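Local coordinates for glutathione S-transferase (Natrialba magadii ATCC 43099, PDB 6GZF), which probably transfers glutathione as a Xi-class glutathione transferase, a class linked with glutathionyl-hydroquinone reductase activity, at residues 66-69 against 70-74; 177-180 against 181-185; 186-189 against 190-194; 223-226 against 227-230; 266-269 against 270-273. All blocks are in the same frame, centred on the assembly; numbering follows the deposited sequence.

Overall arrangement
All five contacts are local, made within one helix or at its end, and they illustrate how the same short-range chemistry changes with place. Contact 1 is buried in the helix of the thioredoxin-like domain, where a threonine hydroxyl bonds back to a carbonyl of its own helix. Contacts 2 and 3 share helix 177-192: the first is a regular turn with one apolar and one solvent-facing side, the second a proline kink that packs against contact 1 through Trp66. Contact 4 is a surface turn with no hydrogen bond between its halves. It touches contact 5, where CH-pi packing shapes the entry to helix 271-279 and an arginine reaches out to the second subunit.

Contact 1 (66-69 against 70-74); sequences WAHR and TLVTR
Val72 N bonds to His68 O at 3.0 Å in the usual one-turn step of helix 65-77, and Thr73 N makes the same step to Arg69 O. The second carbonyl is gripped twice, for Thr73 OG1 also lies 3.0 Å from Arg69 O. With chi1 at -57° the hydroxyl stands beside its own backbone N, and the two donors reach the oxygen from opposite faces of its plane. In this way a buried threonine spends its hydroxyl on its own helix. On another side of the helix, His68 runs its ring forward toward the next turn, where CG2 of Val72 meets it obliquely, 3.5 Å from NE2; CB of Leu71 sits at the ring edge, 4.2 Å from CD2. The two ring nitrogens are held by Thr287 and Arg249, which should fix the rotation of the imidazole. The chain of Arg69 bends at chi2 and chi3, bringing a face of its guanidinium against Trp66, whose CE3 lies 3.6 Å above the guanidinium plane, toward its rim. The helix is the crossover of the beta-alpha-beta unit formed with strands 56-60 and 84-87, typical of the thioredoxin fold, and it begins next to the predicted nucleophile Cys64.

Contact 2 (177-180 against 181-185); sequences QEKV and DQIID
Lys179 and Gln182 meet on the outer face of helix 177-192, the first helix of the all-helical C-terminal domain of the glutathione transferase fold. NZ of Lys179 donates to OE1 of Gln182 at 2.8 Å, tilted 26° from the amide carbonyl plane. The lysine reaches it by bending twice, chi2 at 62° and chi3 at 78°, which curls the chain along the helix; its CD also rests 4.0 Å from CG1 of Ile183. Both polar ends lie on the exposed side. Beneath them the backbone bonds Ile183 N to Lys179 O at 2.8 Å and Asp181 N to Gln177 O at 2.8 Å, while Gln182 N is shared weakly between Glu178 O and Lys179 O. Farther out, on another side of the helix, Asp181 is positioned by partners from outside the turn: OD1 forms a salt bridge with Arg155 and OD2 a hydrogen bond with the hydroxyl of Tyr172, whose backbone oxygen in turn accepts from the amide of Gln177. With alanine at this position Arg155 would probably be left without its carboxylate mate, and the Tyr172 hydroxyl would be free to turn. The buried side is apolar: Ile183 packs on Ala239, and Val180 on Tyr172 and Thr237. There Val180 and Ile184 lie side by side and point the same way, CG1 of the valine 3.9 Å from CD1 of the isoleucine.

Contact 3 (186-189 against 190-194); sequences NIYE and PINNG
Asn193 brings its amide over one face of the Tyr188 ring, with ND2 3.2 Å from CZ and the two planes turned 71° apart, so the amide meets the ring with its nitrogen end and does not lie flat. With CG anti to the backbone N (chi1 -179°) the tyrosine ring lies alongside the last turn. OD1 of Asn193 accepts from the N of Met1 and ND2 gives a weak bond to His2, both of the histidine-tag sequence. On the inner side Ile191 turns back on Ile187, its CD1 4.0 Å from Ile187 CB, and the Asn192 side chain crosses the end of the same isoleucine. Pro190 lacks an N-H for Asn186 O and puts CD there at 3.1 Å, which kinks the helix. Beyond it the turn widens: Ile187 O accepts from Asn192 N at 3.1 Å, nearly along the C=O axis, and from Ile191 N at 3.2 Å, well above the carbonyl plane, while Asn193 N reaches Tyr188 O. Such a proline kink with a pi-type turn lies late in helix 177-192, where the C-terminal domain meets Trp66 of the thioredoxin-like domain, close to Tyr196, the predicted proton donor or acceptor.

Contact 4 (223-226 against 227-230); sequences DVLA and DQRY
Val224 and Gln228 pack where the chain leaves helix 204-224. The glutamine takes its CG between the backbone N and the carbonyl carbon (chi1 60°), and from there the extended chain runs back over the last helical turn: CG lies 3.2 Å from Val224 O, and NE2 lies 3.6 Å from Val224 CG1, the two side chains meeting at a slant. The far end of the amide is lightly held, NE2 giving a weak hydrogen bond of 3.4 Å to Tyr230 O. The denser part of the contact is Leu225, the first residue to leave helical angles, whose CD2 reaches 3.4 Å from that same oxygen, Tyr230 O; its CA, 3.6 Å from Gln228 O, makes a CA-H...O contact. No hydrogen bond joins the two halves. Packing and an outside donor probably help to hold the shape of the turn: NH2 of Arg324 bonds to Leu225 O and to Arg229 O and so links its two ends. Arg229 is held too, laying CG over the centre of the Tyr230 ring, 3.6 Å above its plane, while its NE forms a salt bridge with Asp277.

The other side is loose. Asp223 and Asp227 are exposed, and the Asp227 carboxylate stays beside its neighbour Ala226 without a bond across the turn. The turn thus leads from helix 204-224 toward helix 238-247 and leans on helix 271-279, Leu225 resting on Leu271 and Tyr274, and Tyr230 on Leu278.

Contact 5 (266-269 against 270-273); sequences REFD and NLWP
Phe268 and Leu271 come within 5.5 Å of each other, CA to CA, as the chain passes from an extended conformation at Phe268 into helix 271-279, and the same bend brings Arg266 and Trp272 to 4.7 Å between CA atoms. Leu271 lies side by side with Phe268, pointing the same way, with its CB 3.8 Å from Phe268 CB. Its CD1 stands over one face of the phenyl ring, 3.9 Å from the ring centroid and 17° off the normal, a CH-pi contact. The other aromatic is covered by an aliphatic stem: Arg266 CB lies over the five-membered ring of Trp272, 3.8 Å from its centroid and 11° off the normal. CG anti to the backbone N (chi1 175°) carries the indole back beside Arg266, and Arg276 makes a cation-pi contact with it. This turn into the helix belongs to the all-helical C-terminal domain of the transferase fold. Asp222 of helix 204-224 accepts from the backbone N atoms of Asn270 and Leu271, holding the start of the helix to its neighbour. A serine in place of Trp272 would probably strip the Arg266 stem of its aromatic support and leave Arg276 without its cation-pi partner. Arg266 itself extends away from the turn, and its NH2 forms a salt bridge with Glu267 of the second subunit; Glu267 of this chain pairs likewise with Arg266 of that subunit.

Contact 1 (66-69 against 70-74)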
loop_
_atom_site.group_PDB
_atom_site.type_symbol
_atom_site.label_atom_id
_atom_site.label_comp_id
_atom_site.label_asym_id
_atom_site.label_seq_id
_atom_site.Cartn_x
_atom_site.Cartn_y
_atom_site.Cartn_z
ATOM N N TRP A 66 15.809 -10.572 8.515
ATOM C CA TRP A 66 16.403 -11.784 9.059
ATOM C C TRP A 66 17.885 -11.550 9.324
ATOM O O TRP A 66 18.402 -11.909 10.382
ATOM C CB TRP A 66 16.186 -12.956 8.103
ATOM C CG TRP A 66 14.755 -13.072 7.684
ATOM C CD1 TRP A 66 14.188 -12.568 6.550
ATOM C CD2 TRP A 66 13.696 -13.702 8.416
ATOM N NE1 TRP A 66 12.845 -12.859 6.523
ATOM C CE2 TRP A 66 12.519 -13.553 7.658
ATOM C CE3 TRP A 66 13.633 -14.384 9.634
ATOM C CZ2 TRP A 66 11.291 -14.059 8.080
ATOM C CZ3 TRP A 66 12.414 -14.887 10.050
ATOM C CH2 TRP A 66 11.260 -14.724 9.274
ATOM N N ALA A 67 18.560 -10.929 8.363
ATOM C CA ALA A 67 19.956 -10.551 8.536
ATOM C C ALA A 67 20.083 -9.473 9.608
ATOM O O ALA A 67 21.044 -9.458 10.377
ATOM C CB ALA A 67 20.545 -10.068 7.221
ATOM N N HIS A 68 19.095 -8.583 9.657
ATOM C CA HIS A 68 19.077 -7.484 10.619
ATOM C C HIS A 68 19.070 -7.999 12.056
ATOM O O HIS A 68 19.575 -7.337 12.964
ATOM C CB HIS A 68 17.861 -6.584 10.376
ATOM C CG HIS A 68 17.872 -5.317 11.174
ATOM N ND1 HIS A 68 16.733 -4.578 11.409
ATOM C CD2 HIS A 68 18.883 -4.656 11.785
ATOM C CE1 HIS A 68 17.040 -3.518 12.135
ATOM N NE2 HIS A 68 18.338 -3.541 12.376
ATOM N N ARG A 69 18.497 -9.183 12.254
ATOM C CA ARG A 69 18.475 -9.820 13.566
ATOM C C ARG A 69 19.889 -10.061 14.084
ATOM O O ARG A 69 20.177 -9.833 15.258
ATOM C CB ARG A 69 17.700 -11.140 13.509
ATOM C CG ARG A 69 16.292 -11.051 14.075
ATOM C CD ARG A 69 15.287 -11.807 13.217
ATOM N NE ARG A 69 15.382 -13.255 13.379
ATOM C CZ ARG A 69 14.335 -14.074 13.356
ATOM N NH1 ARG A 69 13.114 -13.585 13.184
ATOM N NH2 ARG A 69 14.507 -15.380 13.508
ATOM N N THR A 70 20.768 -10.518 13.197
ATOM C CA THR A 70 22.157 -10.775 13.554
ATOM C C THR A 70 22.902 -9.477 13.854
ATOM O O THR A 70 23.766 -9.435 14.728
ATOM C CB THR A 70 22.896 -11.531 12.434
ATOM O OG1 THR A 70 22.997 -10.694 11.275
ATOM C CG2 THR A 70 22.150 -12.805 12.072
ATOM N N LEU A 71 22.556 -8.419 13.127
ATOM C CA LEU A 71 23.207 -7.124 13.294
ATOM C C LEU A 71 22.857 -6.478 14.631
ATOM O O LEU A 71 23.726 -5.923 15.305
ATOM C CB LEU A 71 22.830 -6.183 12.147
ATOM C CG LEU A 71 23.386 -6.542 10.768
ATOM C CD1 LEU A 71 23.042 -5.460 9.757
ATOM C CD2 LEU A 71 24.891 -6.757 10.836
ATOM N N VAL A 72 21.583 -6.547 15.007
ATOM C CA VAL A 72 21.125 -5.983 16.273
ATOM C C VAL A 72 21.787 -6.700 17.447
ATOM O O VAL A 72 22.203 -6.068 18.418
ATOM C CB VAL A 72 19.589 -6.067 16.404
ATOM C CG1 VAL A 72 19.144 -5.665 17.803
ATOM C CG2 VAL A 72 18.920 -5.191 15.356
ATOM N N THR A 73 21.902 -8.020 17.341
ATOM C CA THR A 73 22.541 -8.819 18.381
ATOM C C THR A 73 24.032 -8.513 18.474
ATOM O O THR A 73 24.568 -8.330 19.567
ATOM C CB THR A 73 22.349 -10.325 18.131
ATOM O OG1 THR A 73 20.952 -10.622 18.042
ATOM C CG2 THR A 73 22.965 -11.136 19.261
ATOM N N ARG A 74 24.692 -8.451 17.320
ATOM C CA ARG A 74 26.125 -8.179 17.258
ATOM C C ARG A 74 26.460 -6.839 17.903
ATOM O O ARG A 74 27.478 -6.702 18.579
ATOM C CB ARG A 74 26.615 -8.195 15.808
ATOM C CG ARG A 74 28.130 -8.236 15.670
ATOM C CD ARG A 74 28.567 -8.103 14.219
ATOM N NE ARG A 74 28.460 -6.728 13.738
ATOM C CZ ARG A 74 29.447 -6.067 13.141
ATOM N NH1 ARG A 74 30.619 -6.657 12.945
ATOM N NH2 ARG A 74 29.262 -4.818 12.738
#

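Contact 2 (177-180 against 181-185)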
loop_
_atom_site.group_PDB
_atom_site.type_symbol
_atom_site.label_atom_id
_atom_site.label_comp_id
_atom_site.label_asym_id
_atom_site.label_seq_id
_atom_site.Cartn_x
_atom_site.Cartn_y
_atom_site.Cartn_z
ATOM N N GLN A 177 14.317 -17.975 29.525
ATOM C CA GLN A 177 14.633 -18.712 28.301
ATOM C C GLN A 177 13.451 -19.465 27.695
ATOM O O GLN A 177 13.219 -19.398 26.488
ATOM C CB GLN A 177 15.772 -19.698 28.568
ATOM C CG GLN A 177 17.084 -19.038 28.943
ATOM C CD GLN A 177 18.157 -20.041 29.312
ATOM O OE1 GLN A 177 17.909 -21.247 29.352
ATOM N NE2 GLN A 177 19.359 -19.547 29.583
ATOM N N GLU A 178 12.711 -20.180 28.536
ATOM C CA GLU A 178 11.591 -20.993 28.075
ATOM C C GLU A 178 10.511 -20.132 27.427
ATOM O O GLU A 178 9.921 -20.516 26.417
ATOM C CB GLU A 178 11.006 -21.795 29.238
ATOM C CG GLU A 178 10.773 -23.263 28.927
ATOM C CD GLU A 178 10.707 -24.117 30.179
ATOM O OE1 GLU A 178 10.052 -23.694 31.154
ATOM O OE2 GLU A 178 11.318 -25.207 30.190
ATOM N N LYS A 179 10.262 -18.963 28.011
ATOM C CA LYS A 179 9.286 -18.025 27.469
ATOM C C LYS A 179 9.825 -17.334 26.220
ATOM O O LYS A 179 9.089 -17.114 25.258
ATOM C CB LYS A 179 8.897 -16.985 28.523
ATOM C CG LYS A 179 7.967 -15.894 28.011
ATOM C CD LYS A 179 6.636 -16.461 27.544
ATOM C CE LYS A 179 5.724 -16.784 28.716
ATOM N NZ LYS A 179 4.430 -17.371 28.270
ATOM N N VAL A 180 11.112 -16.998 26.243
ATOM C CA VAL A 180 11.764 -16.377 25.095
ATOM C C VAL A 180 11.704 -17.304 23.887
ATOM O O VAL A 180 11.384 -16.874 22.779
ATOM C CB VAL A 180 13.233 -16.019 25.398
ATOM C CG1 VAL A 180 13.934 -15.526 24.141
ATOM C CG2 VAL A 180 13.305 -14.970 26.494
ATOM N N ASP A 181 11.999 -18.581 24.112
ATOM C CA ASP A 181 11.916 -19.584 23.058
ATOM C C ASP A 181 10.477 -19.761 22.581
ATOM O O ASP A 181 10.235 -20.122 21.431
ATOM C CB ASP A 181 12.479 -20.922 23.543
ATOM C CG ASP A 181 13.964 -20.856 23.843
ATOM O OD1 ASP A 181 14.698 -20.194 23.078
ATOM O OD2 ASP A 181 14.400 -21.464 24.843
ATOM N N GLN A 182 9.524 -19.502 23.473
ATOM C CA GLN A 182 8.111 -19.638 23.141
ATOM C C GLN A 182 7.635 -18.493 22.252
ATOM O O GLN A 182 6.968 -18.718 21.241
ATOM C CB GLN A 182 7.262 -19.692 24.412
ATOM C CG GLN A 182 5.793 -19.992 24.157
ATOM C CD GLN A 182 4.914 -19.678 25.352
ATOM O OE1 GLN A 182 4.732 -18.515 25.715
ATOM N NE2 GLN A 182 4.363 -20.716 25.971
ATOM N N ILE A 183 7.978 -17.268 22.639
ATOM C CA ILE A 183 7.549 -16.080 21.907
ATOM C C ILE A 183 8.116 -16.063 20.491
ATOM O O ILE A 183 7.409 -15.743 19.534
ATOM C CB ILE A 183 7.964 -14.788 22.639
ATOM C CG1 ILE A 183 7.296 -14.720 24.013
ATOM C CG2 ILE A 183 7.591 -13.562 21.821
ATOM C CD1 ILE A 183 7.639 -13.478 24.793
ATOM N N ILE A 184 9.394 -16.411 20.365
ATOM C CA ILE A 184 10.053 -16.482 19.064
ATOM C C ILE A 184 9.331 -17.457 18.137
ATOM O O ILE A 184 9.124 -17.172 16.958
ATOM C CB ILE A 184 11.531 -16.907 19.202
ATOM C CG1 ILE A 184 12.326 -15.840 19.955
ATOM C CG2 ILE A 184 12.152 -17.155 17.835
ATOM C CD1 ILE A 184 13.718 -16.284 20.354
ATOM N N ASP A 185 8.932 -18.601 18.685
ATOM C CA ASP A 185 8.245 -19.622 17.905
ATOM C C ASP A 185 6.843 -19.173 17.501
ATOM O O ASP A 185 6.388 -19.460 16.394
ATOM C CB ASP A 185 8.171 -20.932 18.692
ATOM C CG ASP A 185 7.963 -22.138 17.797
ATOM O OD1 ASP A 185 8.971 -22.743 17.372
ATOM O OD2 ASP A 185 6.794 -22.481 17.517
#

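Contact 3 (186-189 against 190-194)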
loop_
_atom_site.group_PDB
_atom_site.type_symbol
_atom_site.label_atom_id
_atom_site.label_comp_id
_atom_site.label_asym_id
_atom_site.label_seq_id
_atom_site.Cartn_x
_atom_site.Cartn_y
_atom_site.Cartn_z
ATOM N N ASN A 186 6.164 -18.463 18.398
ATOM C CA ASN A 186 4.792 -18.037 18.150
ATOM C C ASN A 186 4.719 -16.981 17.052
ATOM O O ASN A 186 4.075 -17.195 16.027
ATOM C CB ASN A 186 4.155 -17.505 19.439
ATOM C CG ASN A 186 2.658 -17.241 19.298
ATOM O OD1 ASN A 186 2.115 -17.200 18.192
ATOM N ND2 ASN A 186 1.987 -17.051 20.430
ATOM N N ILE A 187 5.389 -15.851 17.262
ATOM C CA ILE A 187 5.326 -14.726 16.329
ATOM C C ILE A 187 5.926 -15.042 14.960
ATOM O O ILE A 187 5.818 -14.245 14.027
ATOM C CB ILE A 187 6.059 -13.491 16.891
ATOM C CG1 ILE A 187 7.575 -13.691 16.813
ATOM C CG2 ILE A 187 5.618 -13.205 18.317
ATOM C CD1 ILE A 187 8.354 -12.403 16.623
ATOM N N TYR A 188 6.560 -16.205 14.850
ATOM C CA TYR A 188 7.292 -16.578 13.648
ATOM C C TYR A 188 6.419 -16.646 12.397
ATOM O O TYR A 188 6.760 -16.070 11.365
ATOM C CB TYR A 188 7.988 -17.922 13.860
ATOM C CG TYR A 188 8.784 -18.382 12.666
ATOM C CD1 TYR A 188 9.962 -17.743 12.308
ATOM C CD2 TYR A 188 8.361 -19.457 11.896
ATOM C CE1 TYR A 188 10.695 -18.157 11.219
ATOM C CE2 TYR A 188 9.089 -19.880 10.803
ATOM C CZ TYR A 188 10.256 -19.225 10.470
ATOM O OH TYR A 188 10.992 -19.634 9.386
ATOM N N GLU A 189 5.294 -17.348 12.487
ATOM C CA GLU A 189 4.433 -17.541 11.322
ATOM C C GLU A 189 3.472 -16.370 11.053
ATOM O O GLU A 189 3.409 -15.884 9.924
ATOM C CB GLU A 189 3.640 -18.846 11.458
ATOM C CG GLU A 189 3.358 -19.534 10.132
ATOM C CD GLU A 189 2.288 -20.603 10.241
ATOM O OE1 GLU A 189 2.374 -21.444 11.160
ATOM O OE2 GLU A 189 1.361 -20.600 9.403
ATOM N N PRO A 190 2.719 -15.907 12.072
ATOM C CA PRO A 190 1.755 -14.850 11.739
ATOM C C PRO A 190 2.380 -13.474 11.512
ATOM O O PRO A 190 1.779 -12.654 10.819
ATOM C CB PRO A 190 0.840 -14.820 12.966
ATOM C CG PRO A 190 1.707 -15.271 14.077
ATOM C CD PRO A 190 2.594 -16.323 13.481
ATOM N N ILE A 191 3.557 -13.222 12.078
ATOM C CA ILE A 191 4.152 -11.890 12.004
ATOM C C ILE A 191 5.419 -11.840 11.150
ATOM O O ILE A 191 5.485 -11.077 10.186
ATOM C CB ILE A 191 4.474 -11.348 13.409
ATOM C CG1 ILE A 191 3.181 -11.116 14.195
ATOM C CG2 ILE A 191 5.264 -10.056 13.315
ATOM C CD1 ILE A 191 3.401 -10.805 15.658
ATOM N N ASN A 192 6.420 -12.641 11.503
ATOM C CA ASN A 192 7.688 -12.638 10.776
ATOM C C ASN A 192 7.540 -13.098 9.326
ATOM O O ASN A 192 8.017 -12.433 8.407
ATOM C CB ASN A 192 8.719 -13.511 11.495
ATOM C CG ASN A 192 9.160 -12.921 12.820
ATOM O OD1 ASN A 192 9.045 -11.715 13.046
ATOM N ND2 ASN A 192 9.675 -13.768 13.703
ATOM N N ASN A 193 6.878 -14.233 9.128
ATOM C CA ASN A 193 6.643 -14.753 7.785
ATOM C C ASN A 193 5.307 -14.296 7.212
ATOM O O ASN A 193 5.096 -14.341 5.999
ATOM C CB ASN A 193 6.702 -16.283 7.785
ATOM C CG ASN A 193 8.108 -16.812 7.589
ATOM O OD1 ASN A 193 8.926 -16.196 6.908
ATOM N ND2 ASN A 193 8.393 -17.967 8.181
ATOM N N GLY A 194 4.414 -13.853 8.091
ATOM C CA GLY A 194 3.069 -13.474 7.699
ATOM C C GLY A 194 2.997 -12.354 6.681
ATOM O O GLY A 194 2.181 -12.396 5.759
#

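Contact 4 (223-226 against 227-230)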
loop_
_atom_site.group_PDB
_atom_site.type_symbol
_atom_site.label_atom_id
_atom_site.label_comp_id
_atom_site.label_asym_id
_atom_site.label_seq_id
_atom_site.Cartn_x
_atom_site.Cartn_y
_atom_site.Cartn_z
ATOM N N ASP A 223 -1.835 -5.935 23.583
ATOM C CA ASP A 223 -2.466 -5.992 24.896
ATOM C C ASP A 223 -1.487 -6.512 25.943
ATOM O O ASP A 223 -1.530 -6.104 27.104
ATOM C CB ASP A 223 -3.715 -6.876 24.861
ATOM C CG ASP A 223 -4.811 -6.303 23.985
ATOM O OD1 ASP A 223 -4.780 -5.084 23.710
ATOM O OD2 ASP A 223 -5.708 -7.070 23.576
ATOM N N VAL A 224 -0.609 -7.415 25.522
ATOM C CA VAL A 224 0.390 -7.992 26.413
ATOM C C VAL A 224 1.410 -6.935 26.828
ATOM O O VAL A 224 1.834 -6.883 27.983
ATOM C CB VAL A 224 1.116 -9.185 25.747
ATOM C CG1 VAL A 224 2.282 -9.659 26.603
ATOM C CG2 VAL A 224 0.138 -10.323 25.492
ATOM N N LEU A 225 1.778 -6.076 25.883
ATOM C CA LEU A 225 2.795 -5.057 26.121
ATOM C C LEU A 225 2.231 -3.808 26.793
ATOM O O LEU A 225 2.873 -2.759 26.805
ATOM C CB LEU A 225 3.474 -4.671 24.806
ATOM C CG LEU A 225 4.429 -5.712 24.218
ATOM C CD1 LEU A 225 5.051 -5.207 22.927
ATOM C CD2 LEU A 225 5.502 -6.076 25.229
ATOM N N ALA A 226 1.031 -3.923 27.351
ATOM C CA ALA A 226 0.405 -2.800 28.036
ATOM C C ALA A 226 0.818 -2.753 29.503
ATOM O O ALA A 226 0.773 -1.696 30.135
ATOM C CB ALA A 226 -1.108 -2.884 27.913
ATOM N N ASP A 227 1.220 -3.901 30.041
ATOM C CA ASP A 227 1.548 -3.998 31.460
ATOM C C ASP A 227 2.954 -4.543 31.701
ATOM O O ASP A 227 3.377 -4.693 32.847
ATOM C CB ASP A 227 0.516 -4.868 32.181
ATOM C CG ASP A 227 -0.899 -4.357 31.999
ATOM O OD1 ASP A 227 -1.211 -3.261 32.511
ATOM O OD2 ASP A 227 -1.698 -5.051 31.339
ATOM N N GLN A 228 3.673 -4.835 30.622
ATOM C CA GLN A 228 5.069 -5.247 30.723
ATOM C C GLN A 228 5.886 -4.591 29.612
ATOM O O GLN A 228 5.435 -4.497 28.470
ATOM C CB GLN A 228 5.194 -6.773 30.670
ATOM C CG GLN A 228 4.663 -7.418 29.401
ATOM C CD GLN A 228 4.425 -8.906 29.563
ATOM O OE1 GLN A 228 3.631 -9.329 30.404
ATOM N NE2 GLN A 228 5.119 -9.709 28.765
ATOM N N ARG A 229 7.085 -4.131 29.957
ATOM C CA ARG A 229 7.896 -3.336 29.041
ATOM C C ARG A 229 8.312 -4.106 27.792
ATOM O O ARG A 229 8.227 -3.587 26.679
ATOM C CB ARG A 229 9.142 -2.806 29.754
ATOM C CG ARG A 229 10.040 -1.978 28.852
ATOM C CD ARG A 229 11.139 -1.275 29.626
ATOM N NE ARG A 229 11.912 -0.388 28.761
ATOM C CZ ARG A 229 12.785 0.513 29.199
ATOM N NH1 ARG A 229 13.002 0.653 30.499
ATOM N NH2 ARG A 229 13.441 1.277 28.335
ATOM N N TYR A 230 8.760 -5.342 27.976
ATOM C CA TYR A 230 9.217 -6.150 26.853
ATOM C C TYR A 230 8.354 -7.397 26.679
ATOM O O TYR A 230 7.465 -7.664 27.490
ATOM C CB TYR A 230 10.687 -6.529 27.038
ATOM C CG TYR A 230 11.597 -5.331 27.209
ATOM C CD1 TYR A 230 11.763 -4.410 26.183
ATOM C CD2 TYR A 230 12.284 -5.119 28.397
ATOM C CE1 TYR A 230 12.590 -3.312 26.335
ATOM C CE2 TYR A 230 13.114 -4.025 28.558
ATOM C CZ TYR A 230 13.263 -3.124 27.523
ATOM O OH TYR A 230 14.090 -2.034 27.679
#

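Contact 5 (266-269 against 270-273)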
loop_
_atom_site.group_PDB
_atom_site.type_symbol
_atom_site.label_atom_id
_atom_site.label_comp_id
_atom_site.label_asym_id
_atom_site.label_seq_id
_atom_site.Cartn_x
_atom_site.Cartn_y
_atom_site.Cartn_z
ATOM N N ARG A 266 2.192 2.445 14.135
ATOM C CA ARG A 266 2.214 3.667 14.932
ATOM C C ARG A 266 0.835 4.017 15.492
ATOM O O ARG A 266 0.713 4.894 16.346
ATOM C CB ARG A 266 2.752 4.838 14.105
ATOM C CG ARG A 266 1.751 5.434 13.128
ATOM C CD ARG A 266 2.313 6.683 12.468
ATOM N NE ARG A 266 1.403 7.240 11.470
ATOM C CZ ARG A 266 1.693 8.281 10.696
ATOM N NH1 ARG A 266 2.870 8.882 10.805
ATOM N NH2 ARG A 266 0.807 8.723 9.814
ATOM N N GLU A 267 -0.198 3.333 15.010
ATOM C CA GLU A 267 -1.553 3.560 15.500
ATOM C C GLU A 267 -1.869 2.690 16.714
ATOM O O GLU A 267 -2.835 2.946 17.432
ATOM C CB GLU A 267 -2.575 3.306 14.392
ATOM C CG GLU A 267 -2.668 4.422 13.366
ATOM C CD GLU A 267 -3.842 4.251 12.421
ATOM O OE1 GLU A 267 -3.842 3.277 11.639
ATOM O OE2 GLU A 267 -4.766 5.091 12.463
ATOM N N PHE A 268 -1.053 1.664 16.941
ATOM C CA PHE A 268 -1.209 0.817 18.120
ATOM C C PHE A 268 -0.806 1.570 19.385
ATOM O O PHE A 268 0.191 2.293 19.398
ATOM C CB PHE A 268 -0.385 -0.465 17.983
ATOM C CG PHE A 268 -1.014 -1.500 17.094
ATOM C CD1 PHE A 268 -1.941 -2.396 17.603
ATOM C CD2 PHE A 268 -0.677 -1.584 15.752
ATOM C CE1 PHE A 268 -2.522 -3.352 16.793
ATOM C CE2 PHE A 268 -1.256 -2.539 14.936
ATOM C CZ PHE A 268 -2.179 -3.423 15.457
ATOM N N ASP A 269 -1.588 1.391 20.446
ATOM C CA ASP A 269 -1.361 2.096 21.703
ATOM C C ASP A 269 -0.024 1.746 22.349
ATOM O O ASP A 269 0.621 2.602 22.955
ATOM C CB ASP A 269 -2.492 1.799 22.692
ATOM C CG ASP A 269 -3.834 2.326 22.223
ATOM O OD1 ASP A 269 -3.859 3.365 21.530
ATOM O OD2 ASP A 269 -4.865 1.703 22.553
ATOM N N ASN A 270 0.391 0.491 22.219
ATOM C CA ASN A 270 1.541 0.002 22.968
ATOM C C ASN A 270 2.708 -0.474 22.103
ATOM O O ASN A 270 3.857 -0.424 22.537
ATOM C CB ASN A 270 1.102 -1.129 23.901
ATOM C CG ASN A 270 -0.026 -0.712 24.827
ATOM O OD1 ASN A 270 -1.016 -1.428 24.979
ATOM N ND2 ASN A 270 0.117 0.453 25.447
ATOM N N LEU A 271 2.421 -0.933 20.890
ATOM C CA LEU A 271 3.468 -1.436 20.003
ATOM C C LEU A 271 4.359 -0.317 19.471
ATOM O O LEU A 271 5.562 -0.505 19.289
ATOM C CB LEU A 271 2.857 -2.211 18.834
ATOM C CG LEU A 271 2.206 -3.555 19.159
ATOM C CD1 LEU A 271 1.561 -4.151 17.916
ATOM C CD2 LEU A 271 3.228 -4.516 19.746
ATOM N N TRP A 272 3.764 0.843 19.221
ATOM C CA TRP A 272 4.506 1.988 18.697
ATOM C C TRP A 272 5.476 2.603 19.716
ATOM O O TRP A 272 6.614 2.908 19.362
ATOM C CB TRP A 272 3.533 3.052 18.173
ATOM C CG TRP A 272 4.180 4.340 17.722
ATOM C CD1 TRP A 272 3.782 5.606 18.047
ATOM C CD2 TRP A 272 5.321 4.489 16.861
ATOM N NE1 TRP A 272 4.602 6.530 17.448
ATOM C CE2 TRP A 272 5.554 5.872 16.716
ATOM C CE3 TRP A 272 6.168 3.590 16.202
ATOM C CZ2 TRP A 272 6.598 6.377 15.943
ATOM C CZ3 TRP A 272 7.204 4.095 15.436
ATOM C CH2 TRP A 272 7.409 5.475 15.312
ATOM N N PRO A 273 5.043 2.798 20.980
ATOM C CA PRO A 273 6.053 3.240 21.950
ATOM C C PRO A 273 7.089 2.150 22.214
ATOM O O PRO A 273 8.240 2.446 22.533
ATOM C CB PRO A 273 5.234 3.534 23.211
ATOM C CG PRO A 273 3.834 3.721 22.732
ATOM C CD PRO A 273 3.690 2.799 21.568
#